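Local atomic coordinates of lysozyme, putative (Bacillus anthracis, PDB entry 2WAG), a protein that probably hydrolyses the glycosidic bonds of bacterial peptidoglycan as a family GH25 lysozyme, probably with retention of anomeric configuration. Residues Y14-A22 with L33-K44; D105-K113 with Y144-Y153. All coordinates share one frame; numbering follows the deposited sequence. Where two conformers were deposited one is given.

Contact 1 (Y14-A22 with L33-K44)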
loop_
_atom_site.group_PDB
_atom_site.type_symbol
_atom_site.label_atom_id
_atom_site.label_comp_id
_atom_site.label_asym_id
_atom_site.label_seq_id
_atom_site.Cartn_x
_atom_site.Cartn_y
_atom_site.Cartn_z
ATOM N N TYR A 14 -13.036 -18.000 6.872
ATOM C CA TYR A 14 -13.639 -17.328 5.730
ATOM C C TYR A 14 -13.127 -17.964 4.462
ATOM O O TYR A 14 -11.978 -17.738 4.069
ATOM C CB TYR A 14 -13.299 -15.823 5.750
ATOM C CG TYR A 14 -13.702 -15.180 7.042
ATOM C CD1 TYR A 14 -15.034 -15.086 7.392
ATOM C CD2 TYR A 14 -12.741 -14.688 7.951
ATOM C CE1 TYR A 14 -15.421 -14.532 8.605
ATOM C CE2 TYR A 14 -13.111 -14.121 9.150
ATOM C CZ TYR A 14 -14.450 -14.048 9.485
ATOM O OH TYR A 14 -14.832 -13.503 10.686
ATOM N N GLU A 15 -13.974 -18.744 3.807
ATOM C CA GLU A 15 -13.555 -19.476 2.628
ATOM C C GLU A 15 -13.919 -18.879 1.290
ATOM O O GLU A 15 -13.553 -19.427 0.263
ATOM C CB GLU A 15 -14.101 -20.890 2.659
ATOM C CG GLU A 15 -13.658 -21.635 3.878
ATOM C CD GLU A 15 -13.823 -23.089 3.666
ATOM O OE1 GLU A 15 -12.939 -23.686 3.000
ATOM O OE2 GLU A 15 -14.872 -23.599 4.079
ATOM N N ILE A 16 -14.674 -17.792 1.276
ATOM C CA ILE A 16 -15.090 -17.165 0.040
ATOM C C ILE A 16 -14.198 -15.943 -0.195
ATOM O O ILE A 16 -14.329 -14.909 0.476
ATOM C CB ILE A 16 -16.577 -16.731 0.113
ATOM C CG1 ILE A 16 -17.474 -17.932 0.489
ATOM C CG2 ILE A 16 -17.031 -16.052 -1.199
ATOM C CD1 ILE A 16 -17.403 -19.088 -0.464
ATOM N N LYS A 17 -13.290 -16.085 -1.159
ATOM C CA LYS A 17 -12.220 -15.130 -1.441
ATOM C C LYS A 17 -12.456 -14.434 -2.778
ATOM O O LYS A 17 -13.048 -15.027 -3.686
ATOM C CB LYS A 17 -10.883 -15.894 -1.496
ATOM C CG LYS A 17 -9.637 -15.049 -1.702
ATOM C CD LYS A 17 -8.328 -15.876 -1.564
ATOM C CE LYS A 17 -8.220 -17.000 -2.594
ATOM N NZ LYS A 17 -6.941 -17.779 -2.417
ATOM N N GLY A 18 -11.958 -13.213 -2.928
ATOM C CA GLY A 18 -12.101 -12.511 -4.200
ATOM C C GLY A 18 -11.167 -11.338 -4.310
ATOM O O GLY A 18 -10.471 -11.002 -3.367
ATOM N N VAL A 19 -11.171 -10.716 -5.459
ATOM C CA VAL A 19 -10.250 -9.627 -5.723
ATOM C C VAL A 19 -10.956 -8.304 -5.948
ATOM O O VAL A 19 -12.109 -8.280 -6.175
ATOM C CB VAL A 19 -9.412 -9.920 -7.025
ATOM C CG1 VAL A 19 -8.707 -11.281 -6.940
ATOM C CG2 VAL A 19 -10.298 -9.841 -8.307
ATOM N N ASP A 20 -10.180 -7.225 -5.849
ATOM C CA ASP A 20 -10.637 -5.939 -6.378
ATOM C C ASP A 20 -9.486 -5.384 -7.184
ATOM O O ASP A 20 -8.333 -5.574 -6.801
ATOM C CB ASP A 20 -11.146 -4.966 -5.295
ATOM C CG ASP A 20 -10.083 -4.531 -4.353
ATOM O OD1 ASP A 20 -9.961 -5.185 -3.321
ATOM O OD2 ASP A 20 -9.387 -3.546 -4.639
ATOM N N VAL A 21 -9.802 -4.770 -8.318
ATOM C CA VAL A 21 -8.785 -4.292 -9.237
ATOM C C VAL A 21 -9.160 -2.956 -9.847
ATOM O O VAL A 21 -10.347 -2.591 -9.907
ATOM C CB VAL A 21 -8.529 -5.297 -10.409
ATOM C CG1 VAL A 21 -8.117 -6.664 -9.880
ATOM C CG2 VAL A 21 -9.743 -5.388 -11.329
ATOM N N ALA A 22 -8.136 -2.254 -10.322
ATOM C CA ALA A 22 -8.277 -1.043 -11.123
ATOM C C ALA A 22 -7.283 -1.159 -12.265
ATOM O O ALA A 22 -6.606 -2.197 -12.421
ATOM C CB ALA A 22 -8.004 0.199 -10.273
ATOM N N LEU A 33 -7.525 -16.214 -12.666
ATOM C CA LEU A 33 -8.005 -15.922 -11.304
ATOM C C LEU A 33 -9.105 -16.884 -10.885
ATOM O O LEU A 33 -9.151 -17.350 -9.733
ATOM C CB LEU A 33 -8.480 -14.468 -11.145
ATOM C CG LEU A 33 -7.390 -13.397 -11.211
ATOM C CD1 LEU A 33 -8.015 -11.991 -11.167
ATOM C CD2 LEU A 33 -6.375 -13.570 -10.086
ATOM N N GLU A 34 -10.015 -17.167 -11.810
ATOM C CA GLU A 34 -11.085 -18.110 -11.526
ATOM C C GLU A 34 -10.515 -19.481 -11.117
ATOM O O GLU A 34 -11.013 -20.119 -10.197
ATOM C CB GLU A 34 -11.997 -18.228 -12.747
ATOM C CG GLU A 34 -13.118 -19.229 -12.592
ATOM C CD GLU A 34 -14.032 -19.256 -13.787
ATOM O OE1 GLU A 34 -13.553 -19.241 -14.933
ATOM O OE2 GLU A 34 -15.255 -19.269 -13.562
ATOM N N LYS A 35 -9.444 -19.892 -11.795
ATOM C CA LYS A 35 -8.749 -21.147 -11.486
ATOM C C LYS A 35 -8.054 -21.187 -10.136
ATOM O O LYS A 35 -7.675 -22.258 -9.689
ATOM C CB LYS A 35 -7.763 -21.471 -12.600
ATOM C CG LYS A 35 -8.463 -21.945 -13.853
ATOM C CD LYS A 35 -7.479 -22.207 -14.969
ATOM C CE LYS A 35 -8.225 -22.620 -16.221
ATOM N NZ LYS A 35 -7.304 -22.792 -17.396
ATOM N N GLN A 36 -7.937 -20.038 -9.469
ATOM C CA GLN A 36 -7.379 -19.963 -8.133
ATOM C C GLN A 36 -8.429 -19.817 -7.068
ATOM O O GLN A 36 -8.136 -19.354 -5.997
ATOM C CB GLN A 36 -6.393 -18.820 -8.045
ATOM C CG GLN A 36 -5.176 -19.140 -8.899
ATOM C CD GLN A 36 -4.301 -17.974 -9.036
ATOM O OE1 GLN A 36 -3.592 -17.624 -8.102
ATOM N NE2 GLN A 36 -4.329 -17.347 -10.195
ATOM N N ASN A 37 -9.650 -20.231 -7.381
ATOM C CA ASN A 37 -10.783 -20.197 -6.479
ATOM C C ASN A 37 -11.132 -18.781 -6.065
ATOM O O ASN A 37 -11.617 -18.574 -4.982
ATOM C CB ASN A 37 -10.564 -21.080 -5.242
ATOM C CG ASN A 37 -11.870 -21.448 -4.557
ATOM O OD1 ASN A 37 -12.890 -21.532 -5.209
ATOM N ND2 ASN A 37 -11.848 -21.572 -3.261
ATOM N N MET A 38 -10.872 -17.809 -6.906
ATOM C CA MET A 38 -11.420 -16.473 -6.652
ATOM C C MET A 38 -12.894 -16.505 -7.032
ATOM O O MET A 38 -13.243 -16.800 -8.186
ATOM C CB MET A 38 -10.691 -15.419 -7.470
ATOM C CG MET A 38 -9.201 -15.336 -7.151
ATOM S SD MET A 38 -8.887 -14.805 -5.447
ATOM C CE MET A 38 -7.097 -14.862 -5.485
ATOM N N LYS A 39 -13.763 -16.197 -6.073
ATOM C CA LYS A 39 -15.202 -16.312 -6.291
ATOM C C LYS A 39 -15.866 -15.026 -6.708
ATOM O O LYS A 39 -17.013 -15.039 -7.165
ATOM C CB LYS A 39 -15.898 -16.915 -5.075
ATOM C CG LYS A 39 -15.569 -18.399 -4.980
ATOM C CD LYS A 39 -16.410 -19.107 -3.982
ATOM C CE LYS A 39 -15.935 -20.530 -3.857
ATOM N NZ LYS A 39 -16.278 -21.311 -5.073
ATOM N N PHE A 40 -15.171 -13.909 -6.530
ATOM C CA PHE A 40 -15.759 -12.614 -6.855
ATOM C C PHE A 40 -14.687 -11.627 -7.241
ATOM O O PHE A 40 -13.502 -11.802 -6.927
ATOM C CB PHE A 40 -16.641 -12.052 -5.713
ATOM C CG PHE A 40 -15.897 -11.737 -4.423
ATOM C CD1 PHE A 40 -15.361 -10.481 -4.195
ATOM C CD2 PHE A 40 -15.822 -12.684 -3.409
ATOM C CE1 PHE A 40 -14.697 -10.191 -2.984
ATOM C CE2 PHE A 40 -15.180 -12.419 -2.202
ATOM C CZ PHE A 40 -14.608 -11.160 -1.987
ATOM N N ALA A 41 -15.129 -10.569 -7.895
ATOM C CA ALA A 41 -14.309 -9.443 -8.266
ATOM C C ALA A 41 -15.105 -8.145 -8.135
ATOM O O ALA A 41 -16.196 -8.086 -8.542
ATOM C CB ALA A 41 -13.759 -9.604 -9.615
ATOM N N PHE A 42 -14.494 -7.143 -7.554
ATOM C CA PHE A 42 -15.002 -5.774 -7.648
ATOM C C PHE A 42 -14.026 -4.970 -8.500
ATOM O O PHE A 42 -12.826 -4.923 -8.202
ATOM C CB PHE A 42 -15.149 -5.148 -6.261
ATOM C CG PHE A 42 -16.320 -5.685 -5.466
ATOM C CD1 PHE A 42 -17.622 -5.309 -5.784
ATOM C CD2 PHE A 42 -16.122 -6.565 -4.419
ATOM C CE1 PHE A 42 -18.703 -5.791 -5.053
ATOM C CE2 PHE A 42 -17.212 -7.059 -3.680
ATOM C CZ PHE A 42 -18.494 -6.667 -4.008
ATOM N N ILE A 43 -14.533 -4.370 -9.571
ATOM C CA ILE A 43 -13.712 -3.720 -10.562
ATOM C C ILE A 43 -13.938 -2.223 -10.514
ATOM O O ILE A 43 -15.080 -1.770 -10.526
ATOM C CB ILE A 43 -14.100 -4.244 -11.967
ATOM C CG1 ILE A 43 -13.945 -5.770 -12.057
ATOM C CG2 ILE A 43 -13.314 -3.512 -13.076
ATOM C CD1 ILE A 43 -14.631 -6.340 -13.269
ATOM N N LYS A 44 -12.873 -1.423 -10.460
ATOM C CA LYS A 44 -13.063 0.034 -10.465
ATOM C C LYS A 44 -13.688 0.484 -11.782
ATOM O O LYS A 44 -13.169 0.150 -12.855
ATOM C CB LYS A 44 -11.746 0.771 -10.290
ATOM C CG LYS A 44 -11.983 2.274 -10.185
ATOM C CD LYS A 44 -10.681 3.046 -9.962
ATOM C CE LYS A 44 -10.946 4.549 -9.941
ATOM N NZ LYS A 44 -9.665 5.303 -9.808
HETATM O O HOH W 1 -13.074 -18.556 -2.566
HETATM O O HOH W 2 -14.145 -21.762 -1.267
#
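G18 and F40 meet by a CH-pi contact. The CA of G18 stands over the centre of the F40 ring, 3.5 Å from its centroid and 6° off the ring normal. F40 reaches this place because CG sits between its own backbone N and carbonyl carbon (chi1 64°), which folds the ring across the neighbouring strand. The carbonyl O of I16 lies at the ring edge, in its plane.

Backbone bonds join the strands in parallel. K39 N donates to K17 O at 2.8 Å. V19 N then donates to F40 O, and V19 O accepts from F42 N. V21 repeats the pattern with F42 O and K44 N. Strand 17-21, helix 30-34 and strand 40-47 form a beta-alpha-beta unit, and these strands are neighbours in the barrel-like sheet of the GH25 fold. D20 and F42 share the sheet face of F40. There D20 OD1 accepts from Q184 and N204, and both phenylalanines meet F182 edge-to-face.

On the other face V19 CG2 touches A41 CB at 3.7 Å. V19 CG1 touches M38 SD at 3.8 Å, and these two side chains cross at about a right angle. At the start of the strands, SD also lies 3.7 Å from CE of K17 in one of its two conformers. There too, I16 CD1 packs on K39 CD at 3.7 Å.

Water extends the polar contacts beyond the strands. One water donates to E15 O and N37 O and accepts from K17 N. A second donates to E15 O and accepts from N37 ND2, 3.0 Å away.

Contact 2 (D105-K113 with Y144-Y153)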
loop_
_atom_site.group_PDB
_atom_site.type_symbol
_atom_site.label_atom_id
_atom_site.label_comp_id
_atom_site.label_asym_id
_atom_site.label_seq_id
_atom_site.Cartn_x
_atom_site.Cartn_y
_atom_site.Cartn_z
ATOM N N ASP A 105 -16.253 3.553 -2.576
ATOM C CA ASP A 105 -14.981 3.458 -1.894
ATOM C C ASP A 105 -14.647 4.840 -1.309
ATOM O O ASP A 105 -14.479 5.809 -2.065
ATOM C CB ASP A 105 -13.956 2.975 -2.933
ATOM C CG ASP A 105 -12.536 2.857 -2.410
ATOM O OD1 ASP A 105 -12.094 3.702 -1.582
ATOM O OD2 ASP A 105 -11.854 1.936 -2.905
ATOM N N VAL A 106 -14.615 4.919 0.019
ATOM C CA VAL A 106 -14.404 6.193 0.741
ATOM C C VAL A 106 -13.079 6.098 1.500
ATOM O O VAL A 106 -12.950 5.318 2.469
ATOM C CB VAL A 106 -15.551 6.471 1.721
ATOM C CG1 VAL A 106 -15.357 7.812 2.406
ATOM C CG2 VAL A 106 -16.917 6.397 1.024
ATOM N N GLU A 107 -12.089 6.879 1.067
ATOM C CA GLU A 107 -10.772 6.822 1.719
ATOM C C GLU A 107 -9.989 8.067 1.352
ATOM O O GLU A 107 -10.348 8.792 0.419
ATOM C CB GLU A 107 -9.983 5.565 1.322
ATOM C CG GLU A 107 -9.601 5.488 -0.132
ATOM C CD GLU A 107 -8.977 4.150 -0.445
ATOM O OE1 GLU A 107 -7.795 3.934 -0.065
ATOM O OE2 GLU A 107 -9.654 3.289 -1.050
ATOM N N PHE A 108 -8.910 8.311 2.083
ATOM C CA PHE A 108 -8.077 9.454 1.742
ATOM C C PHE A 108 -7.243 9.243 0.482
ATOM O O PHE A 108 -6.862 8.115 0.151
ATOM C CB PHE A 108 -7.199 9.857 2.914
ATOM C CG PHE A 108 -7.982 10.401 4.057
ATOM C CD1 PHE A 108 -8.616 11.625 3.925
ATOM C CD2 PHE A 108 -8.124 9.701 5.236
ATOM C CE1 PHE A 108 -9.370 12.148 4.948
ATOM C CE2 PHE A 108 -8.897 10.227 6.281
ATOM C CZ PHE A 108 -9.510 11.467 6.126
ATOM N N TYR A 109 -6.977 10.348 -0.205
ATOM C CA TYR A 109 -6.178 10.356 -1.419
ATOM C C TYR A 109 -5.580 11.747 -1.585
ATOM O O TYR A 109 -5.921 12.666 -0.840
ATOM C CB TYR A 109 -7.043 10.007 -2.631
ATOM C CG TYR A 109 -8.202 10.954 -2.846
ATOM C CD1 TYR A 109 -8.077 12.060 -3.678
ATOM C CD2 TYR A 109 -9.421 10.746 -2.215
ATOM C CE1 TYR A 109 -9.134 12.928 -3.876
ATOM C CE2 TYR A 109 -10.484 11.609 -2.409
ATOM C CZ TYR A 109 -10.335 12.698 -3.239
ATOM O OH TYR A 109 -11.391 13.559 -3.432
ATOM N N ALA A 110 -4.690 11.903 -2.558
ATOM C CA ALA A 110 -4.053 13.192 -2.798
ATOM C C ALA A 110 -3.603 13.836 -1.489
ATOM O O ALA A 110 -2.864 13.230 -0.712
ATOM C CB ALA A 110 -4.996 14.116 -3.551
ATOM N N ASN A 111 -4.052 15.065 -1.249
ATOM C CA ASN A 111 -3.665 15.802 -0.048
ATOM C C ASN A 111 -4.787 15.905 0.983
ATOM O O ASN A 111 -4.685 16.660 1.950
ATOM C CB ASN A 111 -3.168 17.201 -0.419
ATOM C CG ASN A 111 -1.904 17.168 -1.255
ATOM O OD1 ASN A 111 -1.763 17.924 -2.216
ATOM N ND2 ASN A 111 -0.973 16.292 -0.890
ATOM N N LYS A 112 -5.871 15.167 0.760
ATOM C CA LYS A 112 -7.107 15.400 1.502
ATOM C C LYS A 112 -6.961 15.151 3.005
ATOM O O LYS A 112 -7.667 15.750 3.821
ATOM C CB LYS A 112 -8.267 14.584 0.911
ATOM C CG LYS A 112 -8.492 14.793 -0.589
ATOM C CD LYS A 112 -9.096 16.153 -0.940
ATOM C CE LYS A 112 -10.153 16.636 0.042
ATOM N NZ LYS A 112 -10.683 17.958 -0.381
ATOM N N LYS A 113 -6.035 14.279 3.399
ATOM C CA LYS A 113 -5.856 14.007 4.808
ATOM C C LYS A 113 -5.150 15.157 5.557
ATOM O O LYS A 113 -5.235 15.228 6.776
ATOM C CB LYS A 113 -5.163 12.654 5.046
ATOM C CG LYS A 113 -5.163 12.235 6.511
ATOM C CD LYS A 113 -4.537 10.862 6.768
ATOM C CE LYS A 113 -4.119 10.739 8.243
ATOM N NZ LYS A 113 -3.523 9.418 8.573
ATOM N N TYR A 144 -16.928 0.672 1.019
ATOM C CA TYR A 144 -15.566 0.278 1.370
ATOM C C TYR A 144 -14.915 1.453 2.058
ATOM O O TYR A 144 -15.060 2.599 1.607
ATOM C CB TYR A 144 -14.776 -0.052 0.111
ATOM C CG TYR A 144 -13.284 -0.198 0.360
ATOM C CD1 TYR A 144 -12.711 -1.438 0.662
ATOM C CD2 TYR A 144 -12.445 0.923 0.288
ATOM C CE1 TYR A 144 -11.333 -1.553 0.876
ATOM C CE2 TYR A 144 -11.077 0.823 0.522
ATOM C CZ TYR A 144 -10.522 -0.417 0.793
ATOM O OH TYR A 144 -9.158 -0.506 0.969
ATOM N N ALA A 145 -14.181 1.175 3.088
ATOM C CA ALA A 145 -13.414 2.211 3.783
ATOM C C ALA A 145 -12.146 1.673 4.402
ATOM O O ALA A 145 -12.105 0.545 4.747
ATOM C CB ALA A 145 -14.259 2.869 4.876
ATOM N N THR A 146 -11.171 2.559 4.540
ATOM C CA THR A 146 -10.030 2.290 5.407
ATOM C C THR A 146 -10.444 2.554 6.866
ATOM O O THR A 146 -11.483 3.189 7.141
ATOM C CB THR A 146 -8.878 3.220 5.042
ATOM O OG1 THR A 146 -9.353 4.566 5.173
ATOM C CG2 THR A 146 -8.380 2.950 3.613
ATOM N N GLN A 147 -9.638 2.094 7.816
ATOM C CA GLN A 147 -9.922 2.330 9.222
ATOM C C GLN A 147 -10.095 3.817 9.533
ATOM O O GLN A 147 -11.035 4.208 10.222
ATOM C CB GLN A 147 -8.814 1.720 10.095
ATOM C CG GLN A 147 -9.093 1.770 11.601
ATOM C CD GLN A 147 -7.868 1.423 12.441
ATOM O OE1 GLN A 147 -6.755 1.866 12.155
ATOM N NE2 GLN A 147 -8.073 0.637 13.484
ATOM N N GLU A 148 -9.185 4.640 9.028
ATOM C CA GLU A 148 -9.257 6.067 9.346
ATOM C C GLU A 148 -10.508 6.717 8.757
ATOM O O GLU A 148 -11.169 7.527 9.425
ATOM C CB GLU A 148 -7.972 6.779 8.895
ATOM C CG GLU A 148 -6.765 6.362 9.740
ATOM C CD GLU A 148 -5.507 7.088 9.396
ATOM O OE1 GLU A 148 -5.336 7.472 8.217
ATOM O OE2 GLU A 148 -4.670 7.264 10.316
ATOM N N ALA A 149 -10.837 6.375 7.513
ATOM C CA ALA A 149 -12.037 6.931 6.909
ATOM C C ALA A 149 -13.295 6.387 7.590
ATOM O O ALA A 149 -14.272 7.123 7.785
ATOM C CB ALA A 149 -12.045 6.681 5.396
ATOM N N TYR A 150 -13.284 5.106 7.952
ATOM C CA TYR A 150 -14.412 4.545 8.656
ATOM C C TYR A 150 -14.617 5.313 9.962
ATOM O O TYR A 150 -15.732 5.756 10.274
ATOM C CB TYR A 150 -14.180 3.056 8.943
ATOM C CG TYR A 150 -15.383 2.410 9.587
ATOM C CD1 TYR A 150 -16.399 1.880 8.796
ATOM C CD2 TYR A 150 -15.531 2.346 10.976
ATOM C CE1 TYR A 150 -17.524 1.306 9.364
ATOM C CE2 TYR A 150 -16.649 1.758 11.557
ATOM C CZ TYR A 150 -17.656 1.251 10.741
ATOM O OH TYR A 150 -18.762 0.664 11.311
ATOM N N ASP A 151 -13.555 5.482 10.738
ATOM C CA ASP A 151 -13.722 6.096 12.057
ATOM C C ASP A 151 -14.211 7.539 11.970
ATOM O O ASP A 151 -14.958 7.990 12.833
ATOM C CB ASP A 151 -12.421 6.001 12.853
ATOM C CG ASP A 151 -12.122 4.582 13.308
ATOM O OD1 ASP A 151 -13.004 3.697 13.207
ATOM O OD2 ASP A 151 -10.990 4.372 13.790
ATOM N N LEU A 152 -13.820 8.238 10.909
ATOM C CA LEU A 152 -14.145 9.654 10.762
ATOM C C LEU A 152 -15.440 9.954 9.999
ATOM O O LEU A 152 -15.980 11.055 10.115
ATOM C CB LEU A 152 -12.977 10.399 10.108
ATOM C CG LEU A 152 -11.795 10.739 11.017
ATOM C CD1 LEU A 152 -10.571 11.108 10.193
ATOM C CD2 LEU A 152 -12.160 11.862 11.976
ATOM N N TYR A 153 -15.953 9.014 9.211
ATOM C CA TYR A 153 -17.104 9.267 8.413
ATOM C C TYR A 153 -18.207 8.211 8.467
ATOM O O TYR A 153 -19.298 8.517 8.201
ATOM C CB TYR A 153 -16.685 9.474 6.981
ATOM C CG TYR A 153 -15.682 10.579 6.788
ATOM C CD1 TYR A 153 -15.937 11.844 7.254
ATOM C CD2 TYR A 153 -14.495 10.364 6.171
ATOM C CE1 TYR A 153 -15.013 12.856 7.075
ATOM C CE2 TYR A 153 -13.587 11.346 6.003
ATOM C CZ TYR A 153 -13.855 12.593 6.443
ATOM O OH TYR A 153 -12.910 13.577 6.266
HETATM O O HOH W 3 -7.118 1.378 0.493
HETATM O O HOH W 4 -7.581 6.344 3.977
#
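D105 and Y144 lie side by side and point the same way. Both have CG anti to the backbone N (chi1 178° and 168°), which keeps carboxylate and ring alongside each other. D105 CG comes to Y144 CD2 obliquely, 3.3 Å away, with the two planes 48° apart. E107 crosses Y144 obliquely. Its OE2 comes to the ring edge, near the plane, 3.3 Å from Y144 CE2. A water donates to both E107 OE1 and Y144 OH. E107 OE2 is 2.5 Å from D105 OD1. G2 N of the second subunit, part of its expression tag, donates to E107 OE2. Y144 OH bonds to Q184. D105 and E107 form an Asp-X-Glu pattern at the C-terminal end of strand 103-106, consistent with an active-site position as in other TIM-barrel hydrolases.

E107 and T146 cross at about a right angle, with E107 CB 3.8 Å from T146 CG2. T146 is the N-cap of helix 147-154, where its OG1 accepts a weak bond from A149 N. A water links T146 OG1 to F108 N.

F108 and Y153 also cross at about a right angle, and F108 CZ is 4.1 Å from Y153 CE2. K113 covers one F108 face with its CB, then extends to E148. In this salt bridge K113 NZ meets E148 OE1 at 2.7 Å from the syn side, tilted out of the carboxylate plane, with a weaker bond to OE2.

V106 N donates to Y144 O at 2.8 Å and pairs the parallel strands. Helix 119-137 connects them in a beta-alpha-beta unit and packs against V106 and Y153. Strand 69-75 flanks D105, and strand 162-166 flanks Y144.

In the fold
The two contacts follow in series along the chain, contact 1 closing before contact 2 opens. Their centres are 23 Å apart, on opposite sides of the chain's centre, and their nearest atoms are about 6 Å apart without touching. Both belong to the same curled sheet. Contact 1 joins strands 17-21 and 40-47; contact 2 joins strands 103-106 and 142-145. Strand 69-75 bridges the gap between 40-47 and 103-106. Q184, on strand 182-186, bonds to D20 of contact 1 and Y144 of contact 2. Each contact thus joins the two strands of a beta-alpha-beta unit of the GH25 barrel. The second subunit reaches both, mainly through its expression tag.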